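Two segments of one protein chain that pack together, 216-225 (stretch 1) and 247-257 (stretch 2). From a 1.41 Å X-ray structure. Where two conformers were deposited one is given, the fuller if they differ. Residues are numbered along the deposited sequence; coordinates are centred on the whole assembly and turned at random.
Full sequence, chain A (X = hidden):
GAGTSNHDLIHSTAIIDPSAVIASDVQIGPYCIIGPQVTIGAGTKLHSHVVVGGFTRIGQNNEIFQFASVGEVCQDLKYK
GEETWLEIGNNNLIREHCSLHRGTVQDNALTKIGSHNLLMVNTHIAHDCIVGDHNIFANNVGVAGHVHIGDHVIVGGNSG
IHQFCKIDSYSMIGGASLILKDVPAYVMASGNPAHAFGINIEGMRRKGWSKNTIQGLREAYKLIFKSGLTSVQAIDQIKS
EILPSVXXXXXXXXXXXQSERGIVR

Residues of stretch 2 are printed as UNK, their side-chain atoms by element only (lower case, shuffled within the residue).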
# COMPACT_ATOMS: atom_id res chain seq x y z
N GLY A 216 -20.59 -8.58 -31.02
CA GLY A 216 -20.03 -7.39 -31.66
C GLY A 216 -18.82 -6.84 -30.91
O GLY A 216 -17.81 -6.48 -31.52
N LEU A 217 -18.91 -6.76 -29.59
CA LEU A 217 -17.81 -6.25 -28.79
C LEU A 217 -16.61 -7.20 -28.79
O LEU A 217 -15.47 -6.76 -28.79
CB LEU A 217 -18.28 -5.92 -27.37
CG LEU A 217 -19.41 -4.88 -27.28
CD1 LEU A 217 -19.89 -4.75 -25.85
CD2 LEU A 217 -18.97 -3.53 -27.81
N ARG A 218 -16.89 -8.50 -28.84
CA ARG A 218 -15.82 -9.50 -28.96
C ARG A 218 -15.10 -9.39 -30.30
O ARG A 218 -13.87 -9.49 -30.35
CB ARG A 218 -16.36 -10.90 -28.74
CG ARG A 218 -16.82 -11.13 -27.30
CD ARG A 218 -17.56 -12.43 -27.12
NE ARG A 218 -16.67 -13.58 -27.14
CZ ARG A 218 -16.96 -14.76 -26.62
NH1 ARG A 218 -18.13 -14.96 -26.02
NH2 ARG A 218 -16.08 -15.76 -26.69
N GLU A 219 -15.85 -9.14 -31.37
CA GLU A 219 -15.24 -8.93 -32.68
C GLU A 219 -14.42 -7.65 -32.69
O GLU A 219 -13.30 -7.63 -33.21
CB GLU A 219 -16.30 -8.88 -33.78
CG GLU A 219 -17.07 -10.19 -33.99
CD GLU A 219 -18.24 -10.04 -34.95
OE1 GLU A 219 -18.62 -11.05 -35.57
OE2 GLU A 219 -18.76 -8.91 -35.10
N ALA A 220 -14.95 -6.60 -32.05
CA ALA A 220 -14.21 -5.37 -31.93
C ALA A 220 -12.90 -5.57 -31.17
O ALA A 220 -11.86 -5.04 -31.56
CB ALA A 220 -15.09 -4.29 -31.25
N TYR A 221 -12.97 -6.35 -30.09
CA TYR A 221 -11.78 -6.69 -29.31
C TYR A 221 -10.73 -7.37 -30.20
O TYR A 221 -9.55 -7.03 -30.16
CB TYR A 221 -12.16 -7.58 -28.11
CG TYR A 221 -10.96 -7.91 -27.26
CD1 TYR A 221 -10.66 -7.15 -26.13
CD2 TYR A 221 -10.11 -8.95 -27.60
CE1 TYR A 221 -9.54 -7.44 -25.35
CE2 TYR A 221 -8.98 -9.24 -26.83
CZ TYR A 221 -8.72 -8.48 -25.70
OH TYR A 221 -7.60 -8.77 -24.94
N LYS A 222 -11.17 -8.34 -31.00
CA LYS A 222 -10.24 -9.03 -31.88
C LYS A 222 -9.59 -8.07 -32.87
O LYS A 222 -8.38 -8.15 -33.11
CB LYS A 222 -10.94 -10.14 -32.65
CG LYS A 222 -11.34 -11.34 -31.83
CD LYS A 222 -12.09 -12.31 -32.73
CE LYS A 222 -11.73 -13.74 -32.44
NZ LYS A 222 -12.07 -14.61 -33.60
N LEU A 223 -10.39 -7.16 -33.45
CA LEU A 223 -9.82 -6.15 -34.34
C LEU A 223 -8.78 -5.26 -33.69
O LEU A 223 -7.75 -4.95 -34.28
CB LEU A 223 -10.93 -5.28 -34.95
CG LEU A 223 -11.79 -6.00 -36.00
CD1 LEU A 223 -13.11 -5.30 -36.13
CD2 LEU A 223 -11.06 -6.06 -37.36
N ILE A 224 -9.04 -4.86 -32.44
CA ILE A 224 -8.13 -3.96 -31.73
C ILE A 224 -6.85 -4.67 -31.27
O ILE A 224 -5.75 -4.15 -31.44
CB ILE A 224 -8.84 -3.34 -30.51
CG1 ILE A 224 -10.00 -2.46 -30.97
CG2 ILE A 224 -7.85 -2.49 -29.70
CD1 ILE A 224 -10.99 -2.07 -29.84
N PHE A 225 -7.00 -5.86 -30.71
CA PHE A 225 -5.91 -6.49 -30.00
C PHE A 225 -5.21 -7.65 -30.70
O PHE A 225 -4.06 -7.94 -30.37
CB PHE A 225 -6.40 -6.94 -28.61
CG PHE A 225 -6.76 -5.79 -27.71
CD1 PHE A 225 -5.77 -5.02 -27.10
CD2 PHE A 225 -8.09 -5.46 -27.48
CE1 PHE A 225 -6.11 -3.95 -26.29
CE2 PHE A 225 -8.44 -4.39 -26.64
CZ PHE A 225 -7.44 -3.64 -26.05
N UNK A 247 -24.45 -0.19 -31.22
CA UNK A 247 -24.12 1.18 -30.85
C UNK A 247 -23.20 1.27 -29.62
O UNK A 247 -22.48 2.27 -29.46
c UNK A 247 -25.90 -0.43 -31.23
c UNK A 247 -25.50 1.81 -30.56
c UNK A 247 -26.42 0.68 -30.37
N UNK A 248 -23.20 0.22 -28.82
CA UNK A 248 -22.32 0.11 -27.64
C UNK A 248 -20.84 0.11 -28.02
O UNK A 248 -19.98 0.43 -27.20
c UNK A 248 -22.66 -1.16 -26.86
c UNK A 248 -24.09 -1.19 -26.26
c UNK A 248 -25.18 -1.61 -27.24
o UNK A 248 -24.88 -1.91 -28.41
o UNK A 248 -26.36 -1.66 -26.82
N UNK A 249 -20.53 -0.22 -29.28
CA UNK A 249 -19.15 -0.17 -29.73
C UNK A 249 -18.58 1.25 -29.80
O UNK A 249 -17.36 1.44 -29.87
c UNK A 249 -18.99 -0.89 -31.08
N UNK A 250 -19.44 2.27 -29.75
CA UNK A 250 -18.95 3.64 -29.76
C UNK A 250 -18.00 3.97 -28.59
O UNK A 250 -17.07 4.75 -28.74
c UNK A 250 -19.64 6.11 -29.99
c UNK A 250 -20.11 4.65 -29.83
o UNK A 250 -19.31 5.98 -32.36
c UNK A 250 -18.87 6.37 -31.28
n UNK A 250 -17.73 7.04 -31.17
N UNK A 251 -18.25 3.36 -27.43
CA UNK A 251 -17.35 3.56 -26.29
C UNK A 251 -15.93 3.07 -26.56
O UNK A 251 -14.96 3.70 -26.11
c UNK A 251 -17.89 2.91 -25.01
c UNK A 251 -19.22 4.98 -24.36
c UNK A 251 -19.18 3.45 -24.39
c UNK A 251 -19.29 2.89 -22.96
N UNK A 252 -15.79 1.96 -27.29
CA UNK A 252 -14.48 1.47 -27.70
C UNK A 252 -13.81 2.41 -28.68
O UNK A 252 -12.62 2.67 -28.57
c UNK A 252 -14.55 0.07 -28.32
c UNK A 252 -13.35 -1.32 -26.64
c UNK A 252 -14.66 -1.12 -27.38
c UNK A 252 -15.01 -2.37 -28.19
N UNK A 253 -14.58 2.90 -29.65
CA UNK A 253 -14.07 3.87 -30.59
C UNK A 253 -13.56 5.12 -29.86
O UNK A 253 -12.45 5.58 -30.11
c UNK A 253 -15.12 4.23 -31.66
c UNK A 253 -16.63 3.11 -33.43
c UNK A 253 -15.37 3.01 -32.57
c UNK A 253 -14.65 5.42 -32.49
N UNK A 254 -14.36 5.62 -28.92
CA UNK A 254 -13.98 6.79 -28.12
C UNK A 254 -12.66 6.54 -27.38
O UNK A 254 -11.79 7.39 -27.38
o UNK A 254 -16.37 8.12 -28.85
o UNK A 254 -17.36 7.61 -26.95
c UNK A 254 -16.35 7.65 -27.68
c UNK A 254 -15.05 7.13 -27.08
N UNK A 255 -12.52 5.37 -26.75
CA UNK A 255 -11.26 5.04 -26.08
C UNK A 255 -10.05 5.20 -26.99
O UNK A 255 -9.03 5.76 -26.62
c UNK A 255 -11.28 3.60 -25.56
o UNK A 255 -12.29 3.41 -24.59
N UNK A 256 -10.16 4.66 -28.21
CA UNK A 256 -9.03 4.66 -29.11
C UNK A 256 -8.76 6.04 -29.68
O UNK A 256 -7.61 6.43 -29.86
c UNK A 256 -9.07 1.29 -31.04
c UNK A 256 -9.24 3.63 -30.21
c UNK A 256 -9.13 1.61 -28.55
c UNK A 256 -8.69 2.22 -29.90
N UNK A 257 -9.82 6.81 -29.91
CA UNK A 257 -9.68 8.16 -30.44
C UNK A 257 -9.12 9.13 -29.39
O UNK A 257 -8.40 10.07 -29.72
o UNK A 257 -13.57 8.97 -32.34
c UNK A 257 -11.42 7.89 -32.24
o UNK A 257 -12.68 8.22 -34.21
c UNK A 257 -11.02 8.66 -30.98
c UNK A 257 -12.64 8.41 -32.97

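Position 247 carries three carbons that close a ring onto the backbone nitrogen, and it lies out of reach of stretch 1. It is Pro-247; its phi of -61° fits the helical conformation, while its nitrogen has no hydrogen to donate.

Position 248 has three carbons, the third bearing two oxygens. Its CB points toward stretch 1 and lies 4.5 Å from Leu-217 CD2. This is Glu-248; the chain bends at chi2 (p), and the carboxylate makes no hydrogen bond to the other stretch.

Position 249 has a single side-chain carbon. Here the backbones come close, its CA lying 6.3 Å from Leu-217 CA, and Leu-217 CD2 sits 3.9 Å from the CA of 249 and 4.2 Å from its CB. It is Ala-249, whose small side chain leaves the backbone accessible.

Position 250 shows three carbons, the last carrying one oxygen and one nitrogen, and points away from stretch 1. This is Gln-250, whose amide nitrogen turns to its own helix.

Position 251 has four carbons forked at the second, the pattern of Leu-251. It points sideways, is partly exposed and does not touch stretch 1, so this contact does not explain the choice.

Position 252 repeats that fork but points toward stretch 1, reaching Leu-217, Ala-220 and Ile-224. It is Leu-252. Leu-252 CD1 lies 3.6 Å from Ala-220 CB and 4.1 Å from Leu-217 CD2, while Leu-252 CD2 lies 4.0 Å from Ile-224 CD1; the forked end suits a site lined by several apolar groups.

Position 253 has four carbons forked at the first, one arm two carbons long: Ile-253, not against stretch 1, its branched apolar chain suiting a buried site.

Position 254 has two carbons, the second with two oxygens. It is Asp-254; Gln-250 NE2 donates to Asp-254 OD1, 2.9 Å, one turn apart.

Position 255, one carbon then one oxygen, is Ser-255; its buried hydroxyl is hydrogen-bonded elsewhere in the structure.

Position 256 again has four carbons forked at the second and points toward stretch 1, one fork carbon packing on Ile-224. It is Leu-256, with Leu-256 CD2 3.9 Å from Ile-224 CG1; a long apolar chain suits this buried site.

Position 257 has three carbons ending in two oxygens: Glu-257, exposed, as suits a charged group.

The contact is mainly apolar side chains, with Leu-217 also resting on the backbone at 248 and 249, and no hydrogen bond crosses it. Leu-217, Ala-220 and Ile-224 form a stripe matched by Ala-249, Leu-252 and Leu-256. The helix axes run in similar directions at 22°, and the separation widens to 9.1 Å between Ile-224 CA and Leu-256 CA, where longer side chains bridge the gap.

Stretch 2 (247-257) PEAQLLIDSLE
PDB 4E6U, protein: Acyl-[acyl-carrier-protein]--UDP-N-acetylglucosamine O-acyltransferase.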